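Local coordinates for protein 2,3-dihydroxy-2,3-dihydrophenylpropionate dehydrogenase (Pseudomonas sp. MC1, PDB 5XTF) that probably oxidises naphthalene cis-dihydrodiol to 1,2-dihydroxynaphthalene with NAD(+), as a tetrameric member of the short-chain dehydrogenase/reductase family, at residues Ser51-Asn56 / His81-Lys86; Glu85-Gln90 / Asp99-Asn104; Pro145-Lys148 / Ser153-Met156. All coordinates share one frame; numbering follows the deposited sequence.

The three contacts illustrate how helices settle on one face of the parallel sheet in a Rossmann-type fold. Contact 1 joins helix 81-95 to strand 49-54, contact 2 the same helix to strand 100-103; strand 25-28 lies between the two. They share E85 and K86, their centres about 8 Å apart, and L87 also packs on the backbone of A52 and L53. Contact 3 follows on helix 118-150 and strand 153-157, about 9 Å from contact 2 and 16 Å from contact 1 between centres. Its strand neighbours 100-103, probably hydrogen-bonded from V155 N to F101 O and from A103 N to V155 O. Contacts 1 and 2 adjoin or hold NAD(+)-binding residues, from which contact 3 lies farther.

Contact 1: Ser51-Asn56 / His81-Lys86; sequences SALVRN and HATNEK
L53 meets T83 methyl to methyl, with its CD1 3.7 Å from CG2 of the threonine. The other branch is only slightly farther off, CD2 lying 4.0 Å from the same T83 CG2, so a single helix methyl faces both arms of the leucine fork. The two side chains cross at about a right angle. Extension of the leucine makes this possible: CG stands anti to the backbone N (chi1 178°), carrying the fork from strand 49-54 toward helix 81-95. On the helix, T83 turns its methyl to the leucine and leaves its hydroxyl to D80, with which OG1 is hydrogen-bonded. N84 adds a lighter touch beside the leucine, although its CB starts out away from the strand.

This packed strip is small and wholly apolar where L53 and T83 join; no hydrogen bond spans the two segments. V78, L87 and V74 of the neighbouring strand 72-75 also lie against L53. On the sides of the helix turned from the strand the character changes: A82, E85 and K86 are exposed and play no part in holding the strand. H81 turns to another neighbour, its ring stacked on W118 of a second subunit. V78, like D77 close to T83, belongs to the NAD(+) site, and a strand-and-helix layer packed beside the cofactor site in this way is typical of the Rossmann fold of short-chain dehydrogenases.

Contact 2: Glu85-Gln90 / Asp99-Asn104; sequences EKLIKQ and DCFIAN
I88 and F101 mark the closest approach of the two backbones, their CA atoms standing 9.2 Å apart, a spacing between helix 81-95 and strand 100-103 that is filled by side chains from both, with F101 meeting L87 and I88. The CB of F101 points toward the helix, and the ring is carried on with CG anti to the backbone N (chi1 177°). L87 reaches the rim of the ring close to its plane, CD2 being 4.2 Å from CE1 of F101. I88 comes in obliquely instead: its CD1 lies 4.3 Å from CD1 of F101, brought there by the bend at its second torsion (chi2 -49°). No hydrogen bond crosses; the packing is apolar and not tight.

The helix belongs to the beta-alpha-beta crossover that leaves the edge strand 72-75, passes over strands 49-54 and 25-28, and enters the sheet again at 100-103, as in other Rossmann-type dehydrogenases. A143 of helix 118-150 touches both I88 and F101, so the ring is shared by two helices on the same face. At the far end of the strand N104, an NAD(+)-binding residue, hydrogen-bonds through OD1 to the hydroxyl of T157.

Contact 3: Pro145-Lys148 / Ser153-Met156; sequences PELK and SVVM
L147 and V154 cross at about a right angle, the leucine reaching down from helix 118-150 while the valine lies beside its path on strand 153-157. The meeting is methyl to methyl, with CD1 of L147 3.6 Å from CG2 of V154. The leucine's other arm takes a different target: CD2 rests 3.6 Å from the backbone O of S153. That oxygen is also 3.9 Å from CD1 of L147, so the fork is set over the start of the strand with both methyls near one carbonyl. Its direction follows from the first torsion, which holds CG anti to the carbonyl carbon (chi1 -64°). V154 places CG2, rather than CG1, on the leucine's side.

S153 contributes backbone alone, since its CB points away from the helix. The backbones approach closely here: the CA atoms of L147 and S153 are 6.8 Å apart, near the turn by which the helix gives way to the strand. I194 touches L147 as well, and V196 of strand 195-201 packs on V154. The next residue, K148, forms a salt bridge through NZ with E115 of a second subunit, so the same turn serves core and interface. Cutting L147 back to an alanine is likely to uncover V154 CG2 and the S153 carbonyl and leave a gap under the last turn of the helix, next to I194.

Because the S153 carbonyl is already engaged in a backbone hydrogen bond with F101, the helix need supply no polar group, and the contact rests on shape and van der Waals packing.

Contact 1: Ser51-Asn56 / His81-Lys86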
loop_
_atom_site.group_PDB
_atom_site.type_symbol
_atom_site.label_atom_id
_atom_site.label_comp_id
_atom_site.label_asym_id
_atom_site.label_seq_id
_atom_site.Cartn_x
_atom_site.Cartn_y
_atom_site.Cartn_z
ATOM N N SER B 51 -1.145 15.359 30.373
ATOM C CA SER B 51 -1.786 16.625 30.077
ATOM C C SER B 51 -2.712 16.448 28.886
ATOM O O SER B 51 -2.555 15.532 28.067
ATOM C CB SER B 51 -0.772 17.731 29.797
ATOM O OG SER B 51 -0.324 17.665 28.474
ATOM N N ALA B 52 -3.683 17.343 28.788
ATOM C CA ALA B 52 -4.823 17.094 27.921
ATOM C C ALA B 52 -5.368 18.414 27.415
ATOM O O ALA B 52 -5.553 19.354 28.195
ATOM C CB ALA B 52 -5.917 16.322 28.664
ATOM N N LEU B 53 -5.608 18.477 26.112
ATOM C CA LEU B 53 -6.235 19.617 25.470
ATOM C C LEU B 53 -7.674 19.256 25.149
ATOM O O LEU B 53 -7.936 18.230 24.512
ATOM C CB LEU B 53 -5.495 20.012 24.199
ATOM C CG LEU B 53 -6.147 21.172 23.450
ATOM C CD1 LEU B 53 -6.315 22.360 24.367
ATOM C CD2 LEU B 53 -5.334 21.551 22.206
ATOM N N VAL B 54 -8.594 20.103 25.577
ATOM C CA VAL B 54 -10.015 19.808 25.555
ATOM C C VAL B 54 -10.751 21.002 24.956
ATOM O O VAL B 54 -10.265 22.133 25.033
ATOM C CB VAL B 54 -10.477 19.481 26.984
ATOM C CG1 VAL B 54 -10.835 20.737 27.790
ATOM C CG2 VAL B 54 -11.564 18.557 26.924
ATOM N N ARG B 55 -11.916 20.754 24.328
ATOM C CA ARG B 55 -12.586 21.812 23.558
ATOM C C ARG B 55 -13.361 22.803 24.417
ATOM O O ARG B 55 -13.505 23.963 24.021
ATOM C CB ARG B 55 -13.588 21.265 22.528
ATOM C CG ARG B 55 -13.037 20.461 21.384
ATOM C CD ARG B 55 -13.664 19.059 21.333
ATOM N NE ARG B 55 -13.225 18.180 22.421
ATOM C CZ ARG B 55 -11.988 17.720 22.549
ATOM N NH1 ARG B 55 -11.039 18.043 21.696
ATOM N NH2 ARG B 55 -11.680 16.950 23.536
ATOM N N ASN B 56 -13.921 22.384 25.547
ATOM C CA ASN B 56 -14.735 23.316 26.308
ATOM C C ASN B 56 -14.703 22.953 27.786
ATOM O O ASN B 56 -14.052 21.996 28.216
ATOM C CB ASN B 56 -16.162 23.356 25.762
ATOM C CG ASN B 56 -16.831 22.007 25.799
ATOM O OD1 ASN B 56 -16.676 21.248 26.758
ATOM N ND2 ASN B 56 -17.584 21.696 24.753
ATOM N N HIS B 81 -2.492 28.013 17.108
ATOM C CA HIS B 81 -1.142 27.554 17.430
ATOM C C HIS B 81 -0.766 27.876 18.874
ATOM O O HIS B 81 -0.211 27.026 19.583
ATOM C CB HIS B 81 -0.127 28.167 16.459
ATOM C CG HIS B 81 1.262 27.660 16.653
ATOM N ND1 HIS B 81 1.580 26.321 16.568
ATOM C CD2 HIS B 81 2.418 28.303 16.951
ATOM C CE1 HIS B 81 2.869 26.158 16.805
ATOM N NE2 HIS B 81 3.402 27.345 17.038
ATOM N N ALA B 82 -1.083 29.089 19.334
ATOM C CA ALA B 82 -0.758 29.486 20.701
ATOM C C ALA B 82 -1.365 28.540 21.726
ATOM O O ALA B 82 -0.752 28.290 22.771
ATOM C CB ALA B 82 -1.230 30.919 20.956
ATOM N N THR B 83 -2.554 27.999 21.450
ATOM C CA THR B 83 -3.133 27.015 22.359
ATOM C C THR B 83 -2.261 25.760 22.457
ATOM O O THR B 83 -2.068 25.210 23.555
ATOM C CB THR B 83 -4.550 26.654 21.903
ATOM O OG1 THR B 83 -5.410 27.799 22.024
ATOM C CG2 THR B 83 -5.103 25.491 22.731
ATOM N N ASN B 84 -1.731 25.291 21.318
ATOM C CA ASN B 84 -0.827 24.142 21.329
ATOM C C ASN B 84 0.442 24.455 22.112
ATOM O O ASN B 84 0.934 23.616 22.870
ATOM C CB ASN B 84 -0.458 23.732 19.893
ATOM C CG ASN B 84 -1.628 23.176 19.117
ATOM O OD1 ASN B 84 -2.088 23.776 18.144
ATOM N ND2 ASN B 84 -2.099 22.020 19.522
ATOM N N GLU B 85 1.004 25.652 21.914
ATOM C CA GLU B 85 2.150 26.068 22.715
ATOM C C GLU B 85 1.799 26.094 24.200
ATOM O O GLU B 85 2.572 25.622 25.044
ATOM C CB GLU B 85 2.634 27.433 22.236
ATOM C CG GLU B 85 3.256 27.378 20.847
ATOM C CD GLU B 85 3.540 28.754 20.262
ATOM O OE1 GLU B 85 2.773 29.706 20.551
ATOM O OE2 GLU B 85 4.544 28.884 19.528
ATOM N N LYS B 86 0.616 26.608 24.529
ATOM C CA LYS B 86 0.167 26.653 25.916
ATOM C C LYS B 86 0.096 25.254 26.516
ATOM O O LYS B 86 0.615 25.011 27.615
ATOM C CB LYS B 86 -1.187 27.352 25.976
ATOM C CG LYS B 86 -1.713 27.680 27.364
ATOM C CD LYS B 86 -2.993 28.502 27.174
ATOM C CE LYS B 86 -3.992 28.342 28.303
ATOM N NZ LYS B 86 -3.290 28.104 29.568
#

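Contact 2: Glu85-Gln90 / Asp99-Asn104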
loop_
_atom_site.group_PDB
_atom_site.type_symbol
_atom_site.label_atom_id
_atom_site.label_comp_id
_atom_site.label_asym_id
_atom_site.label_seq_id
_atom_site.Cartn_x
_atom_site.Cartn_y
_atom_site.Cartn_z
ATOM N N GLU B 85 1.004 25.652 21.914
ATOM C CA GLU B 85 2.150 26.068 22.715
ATOM C C GLU B 85 1.799 26.094 24.200
ATOM O O GLU B 85 2.572 25.622 25.044
ATOM C CB GLU B 85 2.634 27.433 22.236
ATOM C CG GLU B 85 3.256 27.378 20.847
ATOM C CD GLU B 85 3.540 28.754 20.262
ATOM O OE1 GLU B 85 2.773 29.706 20.551
ATOM O OE2 GLU B 85 4.544 28.884 19.528
ATOM N N LYS B 86 0.616 26.608 24.529
ATOM C CA LYS B 86 0.167 26.653 25.916
ATOM C C LYS B 86 0.096 25.254 26.516
ATOM O O LYS B 86 0.615 25.011 27.615
ATOM C CB LYS B 86 -1.187 27.352 25.976
ATOM C CG LYS B 86 -1.713 27.680 27.364
ATOM C CD LYS B 86 -2.993 28.502 27.174
ATOM C CE LYS B 86 -3.992 28.342 28.303
ATOM N NZ LYS B 86 -3.290 28.104 29.568
ATOM N N LEU B 87 -0.517 24.313 25.785
ATOM C CA LEU B 87 -0.576 22.918 26.228
ATOM C C LEU B 87 0.809 22.390 26.572
ATOM O O LEU B 87 1.033 21.845 27.662
ATOM C CB LEU B 87 -1.216 22.048 25.147
ATOM C CG LEU B 87 -1.363 20.549 25.434
ATOM C CD1 LEU B 87 -2.470 20.317 26.406
ATOM C CD2 LEU B 87 -1.631 19.758 24.136
ATOM N N ILE B 88 1.763 22.566 25.660
ATOM C CA ILE B 88 3.119 22.111 25.938
ATOM C C ILE B 88 3.699 22.858 27.138
ATOM O O ILE B 88 4.226 22.245 28.070
ATOM C CB ILE B 88 4.007 22.266 24.695
ATOM C CG1 ILE B 88 3.380 21.522 23.503
ATOM C CG2 ILE B 88 5.420 21.765 24.992
ATOM C CD1 ILE B 88 2.943 20.092 23.807
ATOM N N LYS B 89 3.617 24.193 27.125
ATOM C CA LYS B 89 4.260 24.978 28.174
ATOM C C LYS B 89 3.754 24.569 29.559
ATOM O O LYS B 89 4.545 24.359 30.488
ATOM C CB LYS B 89 4.041 26.468 27.922
ATOM C CG LYS B 89 4.882 27.353 28.836
ATOM C CD LYS B 89 4.579 28.840 28.647
ATOM C CE LYS B 89 5.692 29.698 29.255
ATOM N NZ LYS B 89 6.032 29.301 30.663
ATOM N N GLN B 90 2.438 24.404 29.702
ATOM C CA GLN B 90 1.902 23.957 30.984
ATOM C C GLN B 90 2.378 22.559 31.327
ATOM O O GLN B 90 2.573 22.240 32.511
ATOM C CB GLN B 90 0.378 23.978 30.959
ATOM C CG GLN B 90 -0.240 25.358 31.068
ATOM C CD GLN B 90 -1.706 25.292 31.463
ATOM O OE1 GLN B 90 -2.182 24.294 31.999
ATOM N NE2 GLN B 90 -2.406 26.383 31.274
ATOM N N ASP B 99 7.412 13.303 27.180
ATOM C CA ASP B 99 7.902 12.110 26.493
ATOM C C ASP B 99 7.128 11.755 25.230
ATOM O O ASP B 99 7.720 11.215 24.295
ATOM C CB ASP B 99 7.890 10.896 27.431
ATOM C CG ASP B 99 8.794 11.085 28.632
ATOM O OD1 ASP B 99 10.023 10.901 28.480
ATOM O OD2 ASP B 99 8.275 11.423 29.727
ATOM N N CYS B 100 5.827 12.015 25.171
ATOM C CA CYS B 100 5.025 11.582 24.039
ATOM C C CYS B 100 3.971 12.634 23.750
ATOM O O CYS B 100 3.372 13.185 24.675
ATOM C CB CYS B 100 4.356 10.227 24.314
ATOM S SG CYS B 100 3.427 9.532 22.889
ATOM N N PHE B 101 3.774 12.937 22.476
ATOM C CA PHE B 101 2.697 13.819 22.041
ATOM C C PHE B 101 1.750 13.023 21.154
ATOM O O PHE B 101 2.183 12.421 20.160
ATOM C CB PHE B 101 3.224 15.041 21.282
ATOM C CG PHE B 101 2.124 15.929 20.751
ATOM C CD1 PHE B 101 1.377 16.710 21.617
ATOM C CD2 PHE B 101 1.826 15.973 19.403
ATOM C CE1 PHE B 101 0.358 17.522 21.154
ATOM C CE2 PHE B 101 0.802 16.793 18.934
ATOM C CZ PHE B 101 0.073 17.561 19.815
ATOM N N ILE B 102 0.468 13.016 21.516
ATOM C CA ILE B 102 -0.570 12.303 20.785
ATOM C C ILE B 102 -1.475 13.345 20.158
ATOM O O ILE B 102 -2.224 14.035 20.863
ATOM C CB ILE B 102 -1.377 11.359 21.681
ATOM C CG1 ILE B 102 -0.464 10.319 22.332
ATOM C CG2 ILE B 102 -2.487 10.700 20.881
ATOM C CD1 ILE B 102 -1.215 9.289 23.144
ATOM N N ALA B 103 -1.399 13.467 18.837
ATOM C CA ALA B 103 -2.251 14.380 18.092
ATOM C C ALA B 103 -3.461 13.581 17.641
ATOM O O ALA B 103 -3.333 12.667 16.818
ATOM C CB ALA B 103 -1.493 14.977 16.912
ATOM N N ASN B 104 -4.633 13.924 18.170
ATOM C CA ASN B 104 -5.809 13.076 18.024
ATOM C C ASN B 104 -7.087 13.837 17.731
ATOM O O ASN B 104 -8.045 13.221 17.251
ATOM C CB ASN B 104 -6.004 12.222 19.292
ATOM C CG ASN B 104 -7.374 11.583 19.379
ATOM O OD1 ASN B 104 -7.721 10.702 18.580
ATOM N ND2 ASN B 104 -8.167 12.020 20.351
#

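Contact 3: Pro145-Lys148 / Ser153-Met156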
loop_
_atom_site.group_PDB
_atom_site.type_symbol
_atom_site.label_atom_id
_atom_site.label_comp_id
_atom_site.label_asym_id
_atom_site.label_seq_id
_atom_site.Cartn_x
_atom_site.Cartn_y
_atom_site.Cartn_z
ATOM N N PRO B 145 10.816 20.741 20.339
ATOM C CA PRO B 145 11.985 20.992 21.196
ATOM C C PRO B 145 11.984 20.149 22.465
ATOM O O PRO B 145 13.048 19.659 22.870
ATOM C CB PRO B 145 11.890 22.493 21.481
ATOM C CG PRO B 145 11.055 23.050 20.362
ATOM C CD PRO B 145 10.059 21.983 20.083
ATOM N N GLU B 146 10.812 19.887 23.052
ATOM C CA GLU B 146 10.750 19.069 24.261
ATOM C C GLU B 146 10.878 17.575 23.967
ATOM O O GLU B 146 11.468 16.841 24.767
ATOM C CB GLU B 146 9.451 19.360 25.011
ATOM C CG GLU B 146 9.454 20.747 25.672
ATOM C CD GLU B 146 10.562 20.884 26.738
ATOM O OE1 GLU B 146 10.782 19.917 27.511
ATOM O OE2 GLU B 146 11.234 21.945 26.790
ATOM N N LEU B 147 10.341 17.109 22.835
ATOM C CA LEU B 147 10.538 15.717 22.434
ATOM C C LEU B 147 12.001 15.411 22.123
ATOM O O LEU B 147 12.458 14.286 22.366
ATOM C CB LEU B 147 9.655 15.395 21.229
ATOM C CG LEU B 147 8.147 15.472 21.492
ATOM C CD1 LEU B 147 7.373 15.301 20.218
ATOM C CD2 LEU B 147 7.753 14.389 22.479
ATOM N N LYS B 148 12.744 16.386 21.587
ATOM C CA LYS B 148 14.164 16.179 21.309
ATOM C C LYS B 148 14.988 16.017 22.582
ATOM O O LYS B 148 15.995 15.291 22.581
ATOM C CB LYS B 148 14.712 17.343 20.484
ATOM C CG LYS B 148 14.167 17.430 19.065
ATOM C CD LYS B 148 15.095 18.278 18.190
ATOM C CE LYS B 148 14.509 18.500 16.800
ATOM N NZ LYS B 148 15.265 19.550 16.053
ATOM N N SER B 153 8.429 10.423 21.461
ATOM C CA SER B 153 7.711 9.979 20.276
ATOM C C SER B 153 6.476 10.837 20.015
ATOM O O SER B 153 6.053 11.653 20.841
ATOM C CB SER B 153 7.327 8.492 20.386
ATOM O OG SER B 153 6.335 8.278 21.366
ATOM N N VAL B 154 5.914 10.642 18.818
ATOM C CA VAL B 154 4.638 11.205 18.405
ATOM C C VAL B 154 3.725 10.061 17.991
ATOM O O VAL B 154 4.173 9.107 17.347
ATOM C CB VAL B 154 4.812 12.200 17.242
ATOM C CG1 VAL B 154 3.476 12.730 16.803
ATOM C CG2 VAL B 154 5.709 13.319 17.663
ATOM N N VAL B 155 2.450 10.150 18.357
ATOM C CA VAL B 155 1.422 9.258 17.830
ATOM C C VAL B 155 0.306 10.126 17.296
ATOM O O VAL B 155 -0.207 10.987 18.019
ATOM C CB VAL B 155 0.866 8.280 18.875
ATOM C CG1 VAL B 155 -0.012 7.241 18.184
ATOM C CG2 VAL B 155 1.990 7.620 19.648
ATOM N N MET B 156 -0.056 9.919 16.032
ATOM C CA MET B 156 -1.180 10.593 15.418
ATOM C C MET B 156 -2.340 9.625 15.265
ATOM O O MET B 156 -2.153 8.424 15.040
ATOM C CB MET B 156 -0.811 11.163 14.049
ATOM C CG MET B 156 0.129 12.359 14.098
ATOM S SD MET B 156 0.769 12.795 12.466
ATOM C CE MET B 156 2.306 11.889 12.416
#